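Local structure of O-methyltransferase (Saccharopolyspora spinosa, 4CE0) at residues G74-F79 against I176-V181; G207-D212 against A244-S249; F79-V84 against V181-G186; N62-V67 against C90-A95. The protein probably catalyses magnesium-dependent transfer of a methyl group from S-adenosylmethionine to the 4'-hydroxyl of the spinosyn rhamnose during antibiotic biosynthesis. One frame throughout, in Å; residues are numbered along the deposited sequence.

Interaction 1: G74-F79 against I176-V181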
# COMPACT_ATOMS: atom_id res chain seq x y z
N GLY A 74 15.47 -10.83 -20.53
CA GLY A 74 16.69 -10.09 -20.80
C GLY A 74 16.58 -8.99 -21.85
O GLY A 74 17.59 -8.54 -22.40
N VAL A 75 15.37 -8.50 -22.10
CA VAL A 75 15.20 -7.40 -23.06
C VAL A 75 15.91 -6.16 -22.51
O VAL A 75 15.58 -5.70 -21.43
CB VAL A 75 13.73 -7.06 -23.30
CG1 VAL A 75 13.58 -5.99 -24.38
CG2 VAL A 75 12.97 -8.32 -23.65
N PRO A 76 16.88 -5.62 -23.25
CA PRO A 76 17.52 -4.45 -22.66
C PRO A 76 16.71 -3.16 -22.85
O PRO A 76 15.92 -3.00 -23.79
CB PRO A 76 18.86 -4.38 -23.40
CG PRO A 76 18.63 -5.02 -24.70
CD PRO A 76 17.53 -6.05 -24.50
N GLY A 77 16.91 -2.24 -21.91
CA GLY A 77 16.44 -0.88 -22.10
C GLY A 77 15.68 -0.33 -20.93
O GLY A 77 15.43 -1.03 -19.96
N ASP A 78 15.35 0.96 -21.02
CA ASP A 78 14.66 1.67 -19.99
C ASP A 78 13.17 1.52 -20.22
O ASP A 78 12.72 0.84 -21.18
CB ASP A 78 15.03 3.16 -20.03
CG ASP A 78 16.46 3.41 -19.62
OD1 ASP A 78 17.03 2.59 -18.88
OD2 ASP A 78 17.01 4.45 -20.06
N PHE A 79 12.41 2.16 -19.35
CA PHE A 79 10.96 2.14 -19.48
C PHE A 79 10.57 3.57 -19.66
O PHE A 79 11.21 4.44 -19.09
CB PHE A 79 10.29 1.60 -18.21
CG PHE A 79 10.69 0.20 -17.84
CD1 PHE A 79 11.23 -0.67 -18.77
CD2 PHE A 79 10.47 -0.26 -16.56
CE1 PHE A 79 11.57 -1.99 -18.40
CE2 PHE A 79 10.81 -1.56 -16.19
CZ PHE A 79 11.37 -2.42 -17.12
N ILE A 176 16.96 9.57 -24.30
CA ILE A 176 16.68 8.15 -24.14
C ILE A 176 17.43 7.37 -25.22
O ILE A 176 17.36 7.72 -26.40
CB ILE A 176 15.16 7.91 -24.24
CG1 ILE A 176 14.43 8.60 -23.07
CG2 ILE A 176 14.85 6.43 -24.26
CD1 ILE A 176 12.93 8.71 -23.26
N GLN A 177 18.14 6.32 -24.85
CA GLN A 177 18.92 5.55 -25.84
C GLN A 177 18.19 4.30 -26.29
O GLN A 177 18.11 3.99 -27.49
CB GLN A 177 20.28 5.13 -25.26
CG GLN A 177 21.43 6.02 -25.64
CD GLN A 177 21.27 7.41 -25.09
OE1 GLN A 177 20.31 8.12 -25.41
NE2 GLN A 177 22.20 7.82 -24.24
N GLU A 178 17.68 3.54 -25.33
CA GLU A 178 16.86 2.38 -25.67
C GLU A 178 15.77 2.11 -24.64
O GLU A 178 15.87 2.50 -23.48
CB GLU A 178 17.72 1.13 -25.92
CG GLU A 178 18.65 0.73 -24.81
CD GLU A 178 19.60 -0.39 -25.21
OE1 GLU A 178 19.41 -0.99 -26.28
OE2 GLU A 178 20.53 -0.70 -24.44
N LEU A 179 14.73 1.44 -25.10
CA LEU A 179 13.57 1.19 -24.30
C LEU A 179 13.25 -0.27 -24.42
O LEU A 179 13.34 -0.85 -25.51
CB LEU A 179 12.37 2.02 -24.81
CG LEU A 179 12.43 3.54 -24.60
CD1 LEU A 179 11.30 4.27 -25.34
CD2 LEU A 179 12.37 3.86 -23.13
N ALA A 180 12.86 -0.86 -23.31
CA ALA A 180 12.30 -2.20 -23.30
C ALA A 180 10.79 -2.15 -23.21
O ALA A 180 10.09 -3.09 -23.60
CB ALA A 180 12.87 -2.99 -22.13
N VAL A 181 10.27 -1.07 -22.62
CA VAL A 181 8.82 -0.88 -22.53
C VAL A 181 8.47 0.57 -22.86
O VAL A 181 9.08 1.48 -22.37
CB VAL A 181 8.26 -1.25 -21.10
CG1 VAL A 181 6.79 -0.87 -20.94
CG2 VAL A 181 8.49 -2.70 -20.78
O HOH W 1 18.20 4.61 -22.57

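Interaction 2: G207-D212 against A244-S249. With MG (magnesium ion), chain C.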
# COMPACT_ATOMS: atom_id res chain seq x y z
N GLY A 207 10.67 -6.00 -26.95
CA GLY A 207 10.14 -4.95 -26.08
C GLY A 207 8.66 -4.76 -26.34
O GLY A 207 8.14 -5.26 -27.34
N PHE A 208 7.98 -4.01 -25.48
CA PHE A 208 6.53 -3.85 -25.56
C PHE A 208 6.13 -2.42 -25.85
O PHE A 208 6.66 -1.45 -25.26
CB PHE A 208 5.87 -4.26 -24.24
CG PHE A 208 5.89 -5.73 -23.97
CD1 PHE A 208 6.96 -6.32 -23.30
CD2 PHE A 208 4.81 -6.54 -24.37
CE1 PHE A 208 6.98 -7.68 -23.05
CE2 PHE A 208 4.83 -7.90 -24.13
CZ PHE A 208 5.91 -8.47 -23.46
N VAL A 209 5.15 -2.30 -26.74
CA VAL A 209 4.39 -1.06 -26.86
C VAL A 209 3.02 -1.29 -26.26
O VAL A 209 2.29 -2.22 -26.66
CB VAL A 209 4.19 -0.60 -28.32
CG1 VAL A 209 3.53 0.76 -28.29
CG2 VAL A 209 5.47 -0.52 -29.02
N ILE A 210 2.68 -0.43 -25.30
CA ILE A 210 1.40 -0.44 -24.64
C ILE A 210 0.62 0.83 -25.02
O ILE A 210 1.10 1.95 -24.90
CB ILE A 210 1.59 -0.53 -23.13
CG1 ILE A 210 2.24 -1.87 -22.75
CG2 ILE A 210 0.26 -0.43 -22.41
CD1 ILE A 210 2.68 -1.93 -21.33
N ILE A 211 -0.59 0.63 -25.51
CA ILE A 211 -1.44 1.74 -25.96
C ILE A 211 -2.62 1.83 -24.99
O ILE A 211 -3.53 1.01 -25.03
CB ILE A 211 -1.97 1.53 -27.36
CG1 ILE A 211 -0.86 1.13 -28.34
CG2 ILE A 211 -2.69 2.79 -27.85
CD1 ILE A 211 0.12 2.25 -28.67
N ASP A 212 -2.64 2.83 -24.12
CA ASP A 212 -3.57 2.77 -23.02
C ASP A 212 -5.01 2.95 -23.49
O ASP A 212 -5.92 2.42 -22.87
CB ASP A 212 -3.22 3.81 -21.93
CG ASP A 212 -4.06 3.62 -20.68
OD1 ASP A 212 -3.77 2.67 -19.92
OD2 ASP A 212 -5.01 4.40 -20.44
N ALA A 244 -4.54 -1.66 -25.37
CA ALA A 244 -4.06 -2.73 -26.19
C ALA A 244 -2.56 -2.66 -26.21
O ALA A 244 -1.99 -1.64 -25.86
CB ALA A 244 -4.63 -2.58 -27.61
N TYR A 245 -1.91 -3.73 -26.65
CA TYR A 245 -0.47 -3.68 -26.72
C TYR A 245 0.04 -4.65 -27.77
O TYR A 245 -0.69 -5.53 -28.26
CB TYR A 245 0.13 -4.03 -25.35
CG TYR A 245 0.00 -5.48 -24.98
CD1 TYR A 245 -1.18 -5.98 -24.41
CD2 TYR A 245 1.05 -6.36 -25.20
CE1 TYR A 245 -1.31 -7.32 -24.05
CE2 TYR A 245 0.93 -7.71 -24.85
CZ TYR A 245 -0.24 -8.19 -24.27
OH TYR A 245 -0.33 -9.52 -23.92
N TRP A 246 1.31 -4.48 -28.12
CA TRP A 246 1.98 -5.50 -28.89
C TRP A 246 3.41 -5.60 -28.48
O TRP A 246 3.95 -4.70 -27.81
CB TRP A 246 1.81 -5.26 -30.40
CG TRP A 246 2.77 -4.30 -31.08
CD1 TRP A 246 4.02 -4.59 -31.57
CD2 TRP A 246 2.53 -2.92 -31.39
NE1 TRP A 246 4.57 -3.47 -32.15
CE2 TRP A 246 3.67 -2.43 -32.06
CE3 TRP A 246 1.46 -2.05 -31.16
CZ2 TRP A 246 3.77 -1.12 -32.51
CZ3 TRP A 246 1.56 -0.75 -31.61
CH2 TRP A 246 2.71 -0.29 -32.28
N ARG A 247 4.00 -6.72 -28.86
CA ARG A 247 5.41 -6.98 -28.58
C ARG A 247 6.24 -6.93 -29.86
O ARG A 247 5.93 -7.60 -30.84
CB ARG A 247 5.55 -8.35 -27.92
CG ARG A 247 6.94 -8.58 -27.29
CD ARG A 247 7.07 -9.90 -26.56
NE ARG A 247 8.27 -9.90 -25.72
CZ ARG A 247 8.55 -10.78 -24.77
NH1 ARG A 247 7.70 -11.74 -24.46
NH2 ARG A 247 9.67 -10.67 -24.07
N ARG A 248 7.31 -6.17 -29.86
CA ARG A 248 8.21 -6.16 -31.00
C ARG A 248 8.94 -7.51 -31.21
O ARG A 248 9.31 -8.19 -30.24
CB ARG A 248 9.20 -5.00 -30.87
CG ARG A 248 9.96 -4.70 -32.12
CD ARG A 248 10.70 -3.41 -31.99
NE ARG A 248 11.23 -3.01 -33.27
CZ ARG A 248 11.73 -1.81 -33.52
NH1 ARG A 248 11.78 -0.91 -32.56
NH2 ARG A 248 12.18 -1.53 -34.73
N SER A 249 9.10 -7.88 -32.48
CA SER A 249 9.71 -9.16 -32.91
C SER A 249 11.06 -9.51 -32.27
O SER A 249 11.91 -8.64 -32.03
CB SER A 249 9.91 -9.13 -34.43
OG SER A 249 10.87 -8.14 -34.79
MG MG C . -5.36 6.30 -20.90
O HOH W 2 -5.48 6.80 -18.79
O HOH W 3 -7.56 6.05 -20.35
O HOH W 4 -6.08 8.26 -20.98

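Interaction 3: F79-V84 against V181-G186. With MG (magnesium ion), chain C; SAH (S-adenosyl-L-homocysteine), chain B.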
# COMPACT_ATOMS: atom_id res chain seq x y z
N PHE A 79 12.41 2.16 -19.35
CA PHE A 79 10.96 2.14 -19.48
C PHE A 79 10.57 3.57 -19.66
O PHE A 79 11.21 4.44 -19.09
CB PHE A 79 10.29 1.60 -18.21
CG PHE A 79 10.69 0.20 -17.84
CD1 PHE A 79 11.23 -0.67 -18.77
CD2 PHE A 79 10.47 -0.26 -16.56
CE1 PHE A 79 11.57 -1.99 -18.40
CE2 PHE A 79 10.81 -1.56 -16.19
CZ PHE A 79 11.37 -2.42 -17.12
N ALA A 80 9.52 3.83 -20.41
CA ALA A 80 9.08 5.18 -20.59
C ALA A 80 7.58 5.24 -20.67
O ALA A 80 6.98 4.40 -21.35
CB ALA A 80 9.71 5.77 -21.87
N GLU A 81 6.97 6.24 -20.02
CA GLU A 81 5.55 6.54 -20.24
C GLU A 81 5.36 7.97 -20.72
O GLU A 81 5.82 8.94 -20.09
CB GLU A 81 4.65 6.26 -19.03
CG GLU A 81 3.11 6.39 -19.38
CD GLU A 81 2.19 6.36 -18.19
OE1 GLU A 81 2.55 6.98 -17.15
OE2 GLU A 81 1.10 5.72 -18.29
N THR A 82 4.68 8.09 -21.85
CA THR A 82 4.34 9.37 -22.43
C THR A 82 2.91 9.63 -22.08
O THR A 82 1.98 9.10 -22.73
CB THR A 82 4.61 9.47 -23.97
OG1 THR A 82 3.92 8.44 -24.70
CG2 THR A 82 6.08 9.34 -24.23
N GLY A 83 2.75 10.44 -21.05
CA GLY A 83 1.46 10.76 -20.46
C GLY A 83 1.33 10.08 -19.10
O GLY A 83 0.98 8.89 -19.03
N VAL A 84 1.63 10.83 -18.04
CA VAL A 84 1.80 10.27 -16.69
C VAL A 84 0.79 10.77 -15.65
O VAL A 84 0.57 10.09 -14.65
CB VAL A 84 3.24 10.50 -16.17
CG1 VAL A 84 4.21 10.20 -17.27
CG2 VAL A 84 3.47 11.95 -15.61
N VAL A 181 10.27 -1.07 -22.62
CA VAL A 181 8.82 -0.88 -22.53
C VAL A 181 8.47 0.57 -22.86
O VAL A 181 9.08 1.48 -22.37
CB VAL A 181 8.26 -1.25 -21.10
CG1 VAL A 181 6.79 -0.87 -20.94
CG2 VAL A 181 8.49 -2.70 -20.78
N LEU A 182 7.46 0.76 -23.69
CA LEU A 182 7.05 2.09 -24.10
C LEU A 182 5.56 2.15 -23.89
O LEU A 182 4.80 1.43 -24.56
CB LEU A 182 7.41 2.34 -25.59
CG LEU A 182 6.79 3.58 -26.26
CD1 LEU A 182 7.23 4.85 -25.52
CD2 LEU A 182 7.13 3.66 -27.77
N ARG A 183 5.14 2.96 -22.91
CA ARG A 183 3.72 3.09 -22.58
C ARG A 183 3.19 4.44 -23.07
O ARG A 183 3.74 5.48 -22.74
CB ARG A 183 3.48 2.89 -21.09
CG ARG A 183 2.01 2.78 -20.72
CD ARG A 183 1.76 2.45 -19.23
NE ARG A 183 0.48 1.80 -19.24
CZ ARG A 183 -0.70 2.41 -19.25
NH1 ARG A 183 -0.78 3.74 -19.11
NH2 ARG A 183 -1.79 1.67 -19.37
N LEU A 184 2.15 4.40 -23.90
CA LEU A 184 1.54 5.61 -24.48
C LEU A 184 0.21 5.86 -23.81
O LEU A 184 -0.69 5.00 -23.83
CB LEU A 184 1.33 5.49 -25.97
CG LEU A 184 2.49 5.82 -26.89
CD1 LEU A 184 3.67 4.92 -26.66
CD2 LEU A 184 2.01 5.70 -28.30
N ASP A 185 0.10 7.00 -23.16
CA ASP A 185 -1.13 7.34 -22.49
C ASP A 185 -1.34 8.83 -22.64
O ASP A 185 -1.67 9.52 -21.69
CB ASP A 185 -1.09 6.91 -21.02
CG ASP A 185 -2.48 6.72 -20.42
OD1 ASP A 185 -3.48 7.08 -21.10
OD2 ASP A 185 -2.57 6.18 -19.27
N GLY A 186 -1.07 9.33 -23.84
CA GLY A 186 -1.60 10.61 -24.29
C GLY A 186 -2.78 10.23 -25.16
O GLY A 186 -2.68 9.35 -26.02
MG MG C . -5.36 6.30 -20.90
N SAH B . -3.17 7.98 -14.90
CA SAH B . -2.82 8.06 -16.33
CB SAH B . -2.51 9.43 -16.87
CG SAH B . -2.35 9.82 -18.34
SD SAH B . -3.44 11.27 -18.52
C SAH B . -1.57 7.26 -16.26
O SAH B . -0.84 7.37 -17.23
OXT SAH B . -1.56 6.56 -15.08
C5' SAH B . -2.74 12.09 -20.00
C4' SAH B . -1.39 12.79 -19.75
O4' SAH B . -0.74 13.06 -20.98
C3' SAH B . -1.50 14.15 -19.05
O3' SAH B . -0.71 14.09 -17.89
C2' SAH B . -1.01 15.21 -20.04
O2' SAH B . -0.31 16.36 -19.52
C1' SAH B . -0.14 14.35 -20.97
N9 SAH B . -0.02 14.80 -22.38
C8 SAH B . -0.94 14.57 -23.38
N7 SAH B . -0.44 15.07 -24.52
C5 SAH B . 0.79 15.58 -24.28
C6 SAH B . 1.74 16.22 -25.09
N6 SAH B . 1.52 16.42 -26.39
N1 SAH B . 2.92 16.65 -24.54
C2 SAH B . 3.20 16.46 -23.20
N3 SAH B . 2.24 15.86 -22.42
C4 SAH B . 1.07 15.39 -22.94
O HOH W 5 1.51 9.34 -25.73
O HOH W 2 -5.48 6.80 -18.79
O HOH W 3 -7.56 6.05 -20.35
O HOH W 4 -6.08 8.26 -20.98

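Interaction 4: N62-V67 against C90-A95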
# COMPACT_ATOMS: atom_id res chain seq x y z
N ASN A 62 -1.51 -5.62 -16.67
CA ASN A 62 -0.84 -5.75 -17.96
C ASN A 62 0.56 -5.16 -17.87
O ASN A 62 1.56 -5.73 -18.38
CB ASN A 62 -1.67 -5.07 -19.06
CG ASN A 62 -0.87 -4.85 -20.33
OD1 ASN A 62 -0.32 -3.76 -20.55
ND2 ASN A 62 -0.76 -5.88 -21.15
N LEU A 63 0.66 -4.02 -17.20
CA LEU A 63 1.96 -3.33 -17.13
C LEU A 63 2.96 -4.22 -16.40
O LEU A 63 4.11 -4.37 -16.81
CB LEU A 63 1.80 -1.98 -16.45
CG LEU A 63 3.00 -1.04 -16.37
CD1 LEU A 63 3.70 -0.93 -17.68
CD2 LEU A 63 2.54 0.36 -15.92
N GLN A 64 2.50 -4.89 -15.35
CA GLN A 64 3.36 -5.78 -14.57
C GLN A 64 3.81 -6.98 -15.43
O GLN A 64 4.96 -7.38 -15.37
CB GLN A 64 2.62 -6.31 -13.35
CG GLN A 64 3.50 -7.26 -12.49
CD GLN A 64 2.85 -7.61 -11.16
OE1 GLN A 64 1.87 -7.00 -10.75
NE2 GLN A 64 3.40 -8.64 -10.49
N HIS A 65 2.88 -7.57 -16.19
CA HIS A 65 3.17 -8.72 -17.08
C HIS A 65 4.26 -8.34 -18.06
O HIS A 65 5.25 -9.06 -18.22
CB HIS A 65 1.91 -9.12 -17.88
CG HIS A 65 2.16 -10.15 -18.94
ND1 HIS A 65 2.54 -9.83 -20.22
CD2 HIS A 65 2.07 -11.50 -18.90
CE1 HIS A 65 2.69 -10.94 -20.93
NE2 HIS A 65 2.40 -11.97 -20.15
N CYS A 66 4.12 -7.16 -18.69
CA CYS A 66 5.13 -6.69 -19.66
C CYS A 66 6.51 -6.41 -19.03
O CYS A 66 7.55 -6.80 -19.57
CB CYS A 66 4.63 -5.44 -20.39
SG CYS A 66 3.15 -5.73 -21.43
N VAL A 67 6.53 -5.68 -17.93
CA VAL A 67 7.78 -5.34 -17.29
C VAL A 67 8.44 -6.64 -16.83
O VAL A 67 9.65 -6.79 -17.00
CB VAL A 67 7.53 -4.41 -16.06
CG1 VAL A 67 8.82 -4.23 -15.20
CG2 VAL A 67 6.93 -3.07 -16.52
N CYS A 90 3.96 5.15 -13.77
CA CYS A 90 5.40 5.23 -13.68
C CYS A 90 5.92 4.83 -12.32
O CYS A 90 6.97 4.17 -12.22
CB CYS A 90 5.83 6.66 -13.96
SG CYS A 90 5.68 7.11 -15.71
N ILE A 91 5.23 5.23 -11.27
CA ILE A 91 5.57 4.74 -9.92
C ILE A 91 5.56 3.21 -9.91
O ILE A 91 6.50 2.57 -9.39
CB ILE A 91 4.62 5.29 -8.86
CG1 ILE A 91 4.85 6.80 -8.71
CG2 ILE A 91 4.86 4.66 -7.49
CD1 ILE A 91 3.74 7.50 -8.02
N PHE A 92 4.53 2.62 -10.51
CA PHE A 92 4.44 1.18 -10.56
C PHE A 92 5.61 0.53 -11.29
O PHE A 92 6.20 -0.40 -10.77
CB PHE A 92 3.14 0.71 -11.19
CG PHE A 92 2.95 -0.76 -11.11
CD1 PHE A 92 2.68 -1.36 -9.88
CD2 PHE A 92 3.10 -1.55 -12.25
CE1 PHE A 92 2.51 -2.73 -9.79
CE2 PHE A 92 2.95 -2.92 -12.18
CZ PHE A 92 2.64 -3.51 -10.94
N MET A 93 5.99 1.05 -12.45
CA MET A 93 7.13 0.47 -13.16
C MET A 93 8.39 0.56 -12.30
O MET A 93 9.19 -0.37 -12.24
CB MET A 93 7.36 1.17 -14.50
CG MET A 93 6.23 1.05 -15.44
SD MET A 93 6.64 1.58 -17.11
CE MET A 93 6.49 3.32 -16.88
N ARG A 94 8.55 1.67 -11.62
CA ARG A 94 9.73 1.83 -10.76
C ARG A 94 9.65 0.82 -9.61
O ARG A 94 10.67 0.27 -9.16
CB ARG A 94 9.82 3.25 -10.21
CG ARG A 94 10.92 3.47 -9.12
CD ARG A 94 12.34 3.32 -9.62
NE ARG A 94 13.34 3.27 -8.53
CZ ARG A 94 13.83 2.15 -8.00
NH1 ARG A 94 13.40 0.95 -8.40
NH2 ARG A 94 14.74 2.21 -7.05
N ALA A 95 8.44 0.54 -9.17
CA ALA A 95 8.27 -0.40 -8.04
C ALA A 95 8.56 -1.84 -8.49
O ALA A 95 9.10 -2.63 -7.72
CB ALA A 95 6.91 -0.27 -7.44

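Interaction 1: G74-F79 against I176-V181
A beta bulge opens the pairing of two central parallel strands in the Rossmann-like methyltransferase sheet: Asp78 is bridged to Leu179 and Phe79 to Val181, so the second strand spends one extra residue, Ala180. The two bulge amides converge on Asp78 O. Ala180 N donates to Asp78 O over 2.7 Å and within the carbonyl plane, whereas Val181 N, 3.4 Å from Asp78 O, adds only a weak bond. Just before the bulge, Asp78 N reaches Glu178 O at 2.9 Å; the bond is almost straight at the hydrogen (173°), although the donor stands above the carbonyl plane. Gly77 passes so close to the other chain that a CB would collide with Leu179 C and Ala180 N, and its phi of 131° would itself jam a side chain against the preceding carbonyl.

The Ala180 methyl turns toward 75-77, with Ala180 CB 3.5 Å from Pro76 O and also touching Val75 CG1, the branch anti to the backbone N. The Phe79 ring slants past Val181, bringing Phe79 CD1 within 3.8 Å of Val181 CB, while Ala180 CB sits at the ring edge near its plane. Val67 and Val70 of helix 56-73, with Met93 and Leu97 of helix 88-100, pack around this ring. On the other face, the Asp78 carboxylate is held by Thr106 N at OD1 and Trp108 NE1 at OD2. A water donates to Asp78 OD2 at 2.8 Å, accepts from Gln177 N and donates a longer bond to Glu178 O.

Interaction 2: G207-D212 against A244-S249
Phe208, Trp246 and Val209 bury more surface here than any other residues, on two faces of an antiparallel strand pair. Phe208 shares its face with Tyr245 and Arg247. The Arg247 chain, extended from CG to NE, crosses the Phe208 ring: Arg247 CG makes a CH-pi contact over one face, 4.0 Å from the ring centroid, and further along Phe208 CZ lies 3.6 Å from Arg247 NE. Ring and guanidinium planes are 28° apart, and the polar end of Arg247 is held by Gly206 O at NE and by Asp73, a salt bridge, at NH2. At the ring edge Phe208 CD2 meets Tyr245 CD2 at 3.9 Å, the two side chains running side by side and pointing the same way.

On the reverse face Trp246 lies over Val209. A chi1 of 84° puts Trp246 CG between the backbone N and the carbonyl carbon, and the indole runs alongside the valine. Val209 CB then stands over the centre of the six-membered ring, 4.0 Å from its centroid, and Val209 CG2 touches Trp246 CZ2. The same residues form a hydrogen-bonded pair, Val209 N to Trp246 O and Trp246 N to Val209 O both at 2.9 Å.

Beyond the last pair, Ile211 with Ala244, Asp212 OD2 binds this enzyme's magnesium ion at 2.0 Å. Strand order 3-2-1-4-5-7-6 with an antiparallel strand 244-247 is typical of the class I methyltransferase fold.

Interaction 3: F79-V84 against V181-G186
The Arg183 guanidinium is met at its edge, nearly in plane, by two carboxylates, Glu81 OE2 and Asp185 OD2, both through NH1. Arg183 NH1 lies 2.9 Å from Glu81 OE2, a salt bridge that meets the oxygen almost head-on although the carboxylate plane is turned 67° from the guanidinium. Its second salt bridge, Arg183 NH1 to Asp185 OD2, spans 3.0 Å and comes from above the aspartate plane. As a bridged pair on one face, Glu81 and Arg183 run side by side, each with CG anti to the backbone N (chi1 -171° and -170°) and an extended chain; Arg183 NH2 goes on to Asp212, modelled unusually close.

These charges frame the cofactor product and the metal. The S-adenosyl-L-homocysteine atom O lies 2.8 Å from Glu81 OE2 and close to Asp185 OD2 and Gly83 O as well. Asp185 OD1 binds magnesium at 2.0 Å, while Asp185 OD2 accepts a bond from one of the metal's waters; Asp212 and Asp213 complete the protein ligands. Gly83 opens the glycine-rich cofactor loop, and a CB here would strike Asp185 O.

Beneath the site the parallel ladder is regular: Arg183 N bonds Ala80 O at 2.8 Å, Thr82 N bonds Arg183 O, and Asp185 N bonds Thr82 O at 2.9 Å. Thr82 OG1 rests on Leu184 CG and is hydrogen-bonded to Ser195 of helix 189-199, which covers that face. On the face of Glu81 and Arg183 pack helices 88-100 and 56-73, and strand 107-111 lies next to 79-82.

Interaction 4: N62-V67 against C90-A95
Leu63 against Met93 and the root of Gln64 against Phe92 form the close part of this helix-helix contact. Leu63 and Met93 cross at about a right angle. Leu63 CG is anti to the backbone N (chi1 -175°), and both its methyls close on the thioether chain: Leu63 CD2 lies 3.8 Å from Met93 CG, and Leu63 CD1 lies 3.9 Å from Met93 SD. Leu63 also slides past Phe92, antiparallel to it, with Leu63 CG at the ring edge. Beside it Gln64 CB stands 3.6 Å from Phe92 CE2.

One turn on from Leu63 the fit slackens, for Val67 CG2 comes no nearer to Met93 CG than 4.3 Å. The outer side is the partly exposed Gln64, whose OE1 approaches Phe92 CZ at the ring edge, with amide and ring planes 52° apart. Its polar end is bound outside the two segments: NE2 to Glu68, OE1 to Lys13 of helix 6-16, which also lays Lys13 and Leu16 against Phe92. No hydrogen bond joins the two segments.

The axes of the two short segments come no nearer than 10.2 Å and cross at -38°, and Leu63, Gln64, Phe92 and Met93 span most of the gap. Both helices lie on one face of the central sheet, where Val67 and Met93 rest on Phe79. Helix 88-100 is the connection of the beta-alpha-beta crossover from strand 78-82 to strand 107-111, and this pair forms part of one helical layer of the Rossmann-like alpha/beta/alpha sandwich.

Interactions 1, 3 and 2 lie in one mixed sheet, 1 and 3 along one strand pair and 2 one strand further across; interaction 4 is the helix pair on one of its faces. Centres lie 11 to 13 Å apart. Interactions 1 and 3 use strands 78-82 and 179-184 and share Phe79 and Val181, running from the bulge to the cofactor end. Strand 207-211 of interaction 2 borders 179-184, and both it and interaction 3 supply magnesium ligands. Along the chain, helix 56-73, strand 78-82 and helix 88-100 follow one another, so interaction 4 interleaves with 1 and 3, whereas interaction 2 comes last. Segments distant in sequence thus build one sheet with the metal and cofactor site at the C-terminal ends of its central parallel strands.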